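Local coordinates for aldehyde dehydrogenase (Burkholderia cenocepacia, PDB 4O6R), which probably oxidises aldehydes to carboxylic acids with NAD(P)+ as cofactor and can bind AMP, at residues 451-456 with 467-471; 38-42 with 185-189. Numbering follows the deposited sequence.

Contact 1 of 2, residues 451-456 with 467-471; sequences NPGSPF and EMGFE
Segment 451-456 begins with a type I turn, Asn451 to Ser454, closed by Ser454 N to Asn451 O (2.9 Å); within it Asn451 OD1 accepts from Gly453 N (2.8 Å), an Asx turn. Then it extends alongside 467-471, which enters helix 469-475.

One isolated antiparallel hydrogen-bonded bridge holds turn to helix entry: Phe456 N to Glu467 O at 2.9 Å, Glu467 N to Phe456 O at 2.8 Å. Gly469 N reaches Pro452 O (2.8 Å). Gly469 (phi 71°) sits 3.7 Å CA to CA from Gly453; a CB there would strike Gly453 O.

One water links Gly453 O (2.8 Å), Phe470 N (3.0 Å) and Glu471 OE1 (2.6 Å).

Met468 (phi 79°; chi1 and chi2 m) packs its CB 3.2 Å from Ser454 O and 3.3 Å from Pro452 O, its CG 4.1 Å from Phe456 CB, its SD 4.3 Å from Pro452 CB.

Around this structural packing, Trp165 of helix 159-172 meets Phe456 edge-to-face, Lys166 salt-bridges Glu467, helix 102-123 touches Pro452, and Asn140 of the second subunit hydrogen-bonds Ser454.

Contact 2 of 2, residues 38-42 with 185-189; sequences VITKI and TPLST
Side chains alone make this contact: strand 37-43 passes over the start of helix 187-199 with no hydrogen bond between the segments, and the closest CA pair, Ile42 and Pro186, is 8.2 Å apart. About 190 Å² is buried, counting both sides.

Along the strand, Ile39 comes first. Its backbone departs from extended geometry (phi/psi -71/-51°), and its next neighbour Thr40 is nearly fully stretched (-169/171°), so the CA-to-CB bonds of both consecutive residues point toward the helix. Ile39, chi1 m and chi2 t, sets CG2 3.9 Å from Leu187 CD1. Thr40, chi1 t, places CG2 3.9 Å from Leu187 CD2, while its OG1 donates to Lys41 O at 3.0 Å. Lys41 points away and forms a salt bridge with Asp29 on the paired strand 27-32. Ile42, with chi1 p and chi2 t, turns back toward the helix and touches two residues: CG2 lies 3.9 Å from Leu187 CD2, and CD1 lies 3.8 Å from Pro186 CG.

Leu187, chi1 m and chi2 t, therefore projects its two methyls among Ile39, Thr40 and Ile42, with the Pro186 ring beside it. Asp97 of helix 87-98 accepts a hydrogen bond from Leu187 N. A two-stranded antiparallel sheet, 27-32 with 37-43, thus packs on the first turn of a helix that follows strand 176-180 and the AMP-binding residues Lys180 and Glu183, consistent with the Rossmann-type nucleotide-binding fold of aldehyde dehydrogenases.

The two contacts lie on opposite sides of the chain's centre, with centres 29 Å apart and nearest atoms about 13 Å apart, so they do not touch. In sequence they run in series: contact 2 joins the N-terminal two-stranded sheet to helix 187-199, and contact 1 follows much later, closing a short loop near the C-terminal end. Helix 159-172 touches a segment of each: Trp165 at Phe456, Glu467 and Met468, and Leu160 and Thr163 at Ser188 and Thr189, beside contact 2. The Pro186 side chain in contact 2 is about 9 Å from bound AMP, that of Glu467 in contact 1 about 12 Å, and contact 1 is within reach of two other subunits of the tetramer.

Contact 1 of 2, residues 451-456 with 467-471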
loop_
_atom_site.group_PDB
_atom_site.type_symbol
_atom_site.label_atom_id
_atom_site.label_comp_id
_atom_site.label_asym_id
_atom_site.label_seq_id
_atom_site.Cartn_x
_atom_site.Cartn_y
_atom_site.Cartn_z
ATOM N N ASN A 451 -0.633 18.628 -8.073
ATOM C CA ASN A 451 0.043 17.573 -8.798
ATOM C C ASN A 451 -0.958 16.441 -8.919
ATOM O O ASN A 451 -1.734 16.184 -7.966
ATOM C CB ASN A 451 1.317 17.144 -8.056
ATOM C CG ASN A 451 1.984 15.940 -8.657
ATOM O OD1 ASN A 451 1.548 14.819 -8.469
ATOM N ND2 ASN A 451 3.078 16.155 -9.352
ATOM N N PRO A 452 -0.957 15.729 -10.061
ATOM C CA PRO A 452 -2.015 14.720 -10.216
ATOM C C PRO A 452 -1.899 13.474 -9.357
ATOM O O PRO A 452 -2.803 12.660 -9.359
ATOM C CB PRO A 452 -1.946 14.351 -11.701
ATOM C CG PRO A 452 -0.635 14.761 -12.162
ATOM C CD PRO A 452 -0.226 15.954 -11.314
ATOM N N GLY A 453 -0.801 13.315 -8.618
ATOM C CA GLY A 453 -0.725 12.312 -7.593
ATOM C C GLY A 453 -0.966 12.800 -6.175
ATOM O O GLY A 453 -0.963 11.983 -5.251
ATOM N N SER A 454 -1.166 14.115 -5.990
ATOM C CA SER A 454 -1.281 14.674 -4.661
ATOM C C SER A 454 -2.735 14.964 -4.305
ATOM O O SER A 454 -3.361 15.795 -4.946
ATOM C CB SER A 454 -0.445 15.945 -4.548
ATOM O OG SER A 454 -0.523 16.455 -3.232
ATOM N N PRO A 455 -3.294 14.251 -3.304
ATOM C CA PRO A 455 -4.767 14.333 -3.107
ATOM C C PRO A 455 -5.225 15.756 -2.801
ATOM O O PRO A 455 -4.624 16.470 -1.983
ATOM C CB PRO A 455 -5.026 13.431 -1.886
ATOM C CG PRO A 455 -3.680 13.359 -1.207
ATOM C CD PRO A 455 -2.666 13.360 -2.311
ATOM N N PHE A 456 -6.331 16.115 -3.419
ATOM C CA PHE A 456 -6.873 17.444 -3.399
ATOM C C PHE A 456 -8.347 17.399 -2.963
ATOM O O PHE A 456 -9.171 16.746 -3.588
ATOM C CB PHE A 456 -6.775 17.971 -4.842
ATOM C CG PHE A 456 -7.218 19.388 -5.020
ATOM C CD1 PHE A 456 -8.547 19.699 -5.119
ATOM C CD2 PHE A 456 -6.286 20.396 -5.162
ATOM C CE1 PHE A 456 -8.968 21.016 -5.288
ATOM C CE2 PHE A 456 -6.679 21.715 -5.347
ATOM C CZ PHE A 456 -8.023 22.023 -5.422
ATOM N N GLU A 467 -9.711 14.521 -5.258
ATOM C CA GLU A 467 -9.168 14.439 -6.599
ATOM C C GLU A 467 -7.722 13.986 -6.457
ATOM O O GLU A 467 -7.136 14.175 -5.411
ATOM C CB GLU A 467 -9.161 15.795 -7.340
ATOM C CG GLU A 467 -10.265 16.809 -7.031
ATOM C CD GLU A 467 -11.485 16.706 -7.888
ATOM O OE1 GLU A 467 -11.480 15.950 -8.863
ATOM O OE2 GLU A 467 -12.465 17.407 -7.569
ATOM N N MET A 468 -7.185 13.411 -7.538
ATOM C CA MET A 468 -5.783 13.062 -7.694
ATOM C C MET A 468 -5.365 11.761 -6.984
ATOM O O MET A 468 -5.958 11.304 -6.001
ATOM C CB MET A 468 -4.868 14.201 -7.231
ATOM C CG MET A 468 -5.233 15.589 -7.741
ATOM S SD MET A 468 -5.427 15.651 -9.522
ATOM C CE MET A 468 -5.257 17.404 -9.744
ATOM N N GLY A 469 -4.328 11.157 -7.522
ATOM C CA GLY A 469 -3.617 10.108 -6.829
ATOM C C GLY A 469 -4.339 8.795 -6.688
ATOM O O GLY A 469 -5.387 8.558 -7.283
ATOM N N PHE A 470 -3.755 7.941 -5.863
ATOM C CA PHE A 470 -4.417 6.712 -5.445
ATOM C C PHE A 470 -5.731 6.986 -4.723
ATOM O O PHE A 470 -6.642 6.181 -4.750
ATOM C CB PHE A 470 -3.500 5.880 -4.568
ATOM C CG PHE A 470 -2.350 5.269 -5.314
ATOM C CD1 PHE A 470 -2.528 4.118 -6.062
ATOM C CD2 PHE A 470 -1.101 5.882 -5.322
ATOM C CE1 PHE A 470 -1.479 3.554 -6.757
ATOM C CE2 PHE A 470 -0.049 5.309 -6.001
ATOM C CZ PHE A 470 -0.240 4.150 -6.720
ATOM N N GLU A 471 -5.813 8.115 -4.060
ATOM C CA GLU A 471 -7.022 8.495 -3.364
ATOM C C GLU A 471 -8.222 8.604 -4.320
ATOM O O GLU A 471 -9.309 8.089 -4.005
ATOM C CB GLU A 471 -6.808 9.781 -2.600
ATOM C CG GLU A 471 -5.824 9.635 -1.443
ATOM C CD GLU A 471 -4.345 9.812 -1.837
ATOM O OE1 GLU A 471 -3.993 9.917 -3.043
ATOM O OE2 GLU A 471 -3.512 9.883 -0.912
HETATM O O HOH W 1 -1.708 9.477 -4.251
#

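Contact 2 of 2, residues 38-42 with 185-189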
loop_
_atom_site.group_PDB
_atom_site.type_symbol
_atom_site.label_atom_id
_atom_site.label_comp_id
_atom_site.label_asym_id
_atom_site.label_seq_id
_atom_site.Cartn_x
_atom_site.Cartn_y
_atom_site.Cartn_z
ATOM N N VAL A 38 -21.471 37.129 -28.352
ATOM C CA VAL A 38 -21.834 35.732 -28.467
ATOM C C VAL A 38 -20.804 35.007 -29.311
ATOM O O VAL A 38 -20.665 35.291 -30.486
ATOM C CB VAL A 38 -23.210 35.579 -29.128
ATOM C CG1 VAL A 38 -23.554 34.106 -29.326
ATOM C CG2 VAL A 38 -24.249 36.293 -28.276
ATOM N N ILE A 39 -20.108 34.055 -28.711
ATOM C CA ILE A 39 -19.167 33.221 -29.435
ATOM C C ILE A 39 -19.967 32.283 -30.328
ATOM O O ILE A 39 -19.746 32.210 -31.518
ATOM C CB ILE A 39 -18.267 32.422 -28.472
ATOM C CG1 ILE A 39 -17.426 33.374 -27.603
ATOM C CG2 ILE A 39 -17.343 31.473 -29.235
ATOM C CD1 ILE A 39 -16.804 32.691 -26.410
ATOM N N THR A 40 -20.930 31.599 -29.744
ATOM C CA THR A 40 -21.721 30.623 -30.461
ATOM C C THR A 40 -22.890 30.237 -29.584
ATOM O O THR A 40 -22.934 30.587 -28.400
ATOM C CB THR A 40 -20.899 29.342 -30.759
ATOM O OG1 THR A 40 -21.696 28.407 -31.498
ATOM C CG2 THR A 40 -20.414 28.635 -29.415
ATOM N N LYS A 41 -23.819 29.486 -30.163
ATOM C CA LYS A 41 -24.840 28.794 -29.393
ATOM C C LYS A 41 -24.389 27.349 -29.224
ATOM O O LYS A 41 -23.783 26.789 -30.138
ATOM C CB LYS A 41 -26.200 28.837 -30.135
ATOM C CG LYS A 41 -26.658 30.243 -30.498
ATOM C CD LYS A 41 -28.033 30.235 -31.168
ATOM C CE LYS A 41 -28.602 31.638 -31.269
ATOM N NZ LYS A 41 -28.937 32.199 -29.927
ATOM N N ILE A 42 -24.658 26.753 -28.061
ATOM C CA ILE A 42 -24.440 25.320 -27.873
ATOM C C ILE A 42 -25.776 24.603 -27.696
ATOM O O ILE A 42 -26.756 25.205 -27.281
ATOM C CB ILE A 42 -23.599 24.996 -26.621
ATOM C CG1 ILE A 42 -24.162 25.690 -25.384
ATOM C CG2 ILE A 42 -22.137 25.348 -26.856
ATOM C CD1 ILE A 42 -23.860 24.965 -24.105
ATOM N N THR A 185 -19.033 27.955 -19.905
ATOM C CA THR A 185 -17.728 27.742 -20.535
ATOM C C THR A 185 -17.602 26.304 -21.035
ATOM O O THR A 185 -16.790 25.534 -20.512
ATOM C CB THR A 185 -16.580 27.974 -19.522
ATOM O OG1 THR A 185 -16.740 27.088 -18.394
ATOM C CG2 THR A 185 -16.561 29.392 -19.055
ATOM N N PRO A 186 -18.440 25.902 -22.004
ATOM C CA PRO A 186 -18.489 24.471 -22.353
ATOM C C PRO A 186 -17.537 24.076 -23.479
ATOM O O PRO A 186 -17.426 22.907 -23.815
ATOM C CB PRO A 186 -19.919 24.304 -22.859
ATOM C CG PRO A 186 -20.206 25.613 -23.518
ATOM C CD PRO A 186 -19.586 26.632 -22.577
ATOM N N LEU A 187 -16.902 25.045 -24.105
ATOM C CA LEU A 187 -16.343 24.782 -25.435
ATOM C C LEU A 187 -15.102 23.863 -25.443
ATOM O O LEU A 187 -14.997 22.952 -26.278
ATOM C CB LEU A 187 -16.074 26.091 -26.151
ATOM C CG LEU A 187 -17.332 26.928 -26.418
ATOM C CD1 LEU A 187 -16.969 28.244 -27.048
ATOM C CD2 LEU A 187 -18.311 26.175 -27.310
ATOM N N SER A 188 -14.193 24.056 -24.494
ATOM C CA SER A 188 -12.977 23.241 -24.460
ATOM C C SER A 188 -13.295 21.772 -24.128
ATOM O O SER A 188 -12.645 20.864 -24.643
ATOM C CB SER A 188 -11.949 23.880 -23.512
ATOM O OG SER A 188 -12.397 23.800 -22.171
ATOM N N THR A 189 -14.344 21.530 -23.339
ATOM C CA THR A 189 -14.771 20.193 -22.999
ATOM C C THR A 189 -15.266 19.413 -24.216
ATOM O O THR A 189 -14.996 18.225 -24.375
ATOM C CB THR A 189 -15.883 20.253 -21.932
ATOM O OG1 THR A 189 -15.370 20.914 -20.781
ATOM C CG2 THR A 189 -16.324 18.854 -21.538
#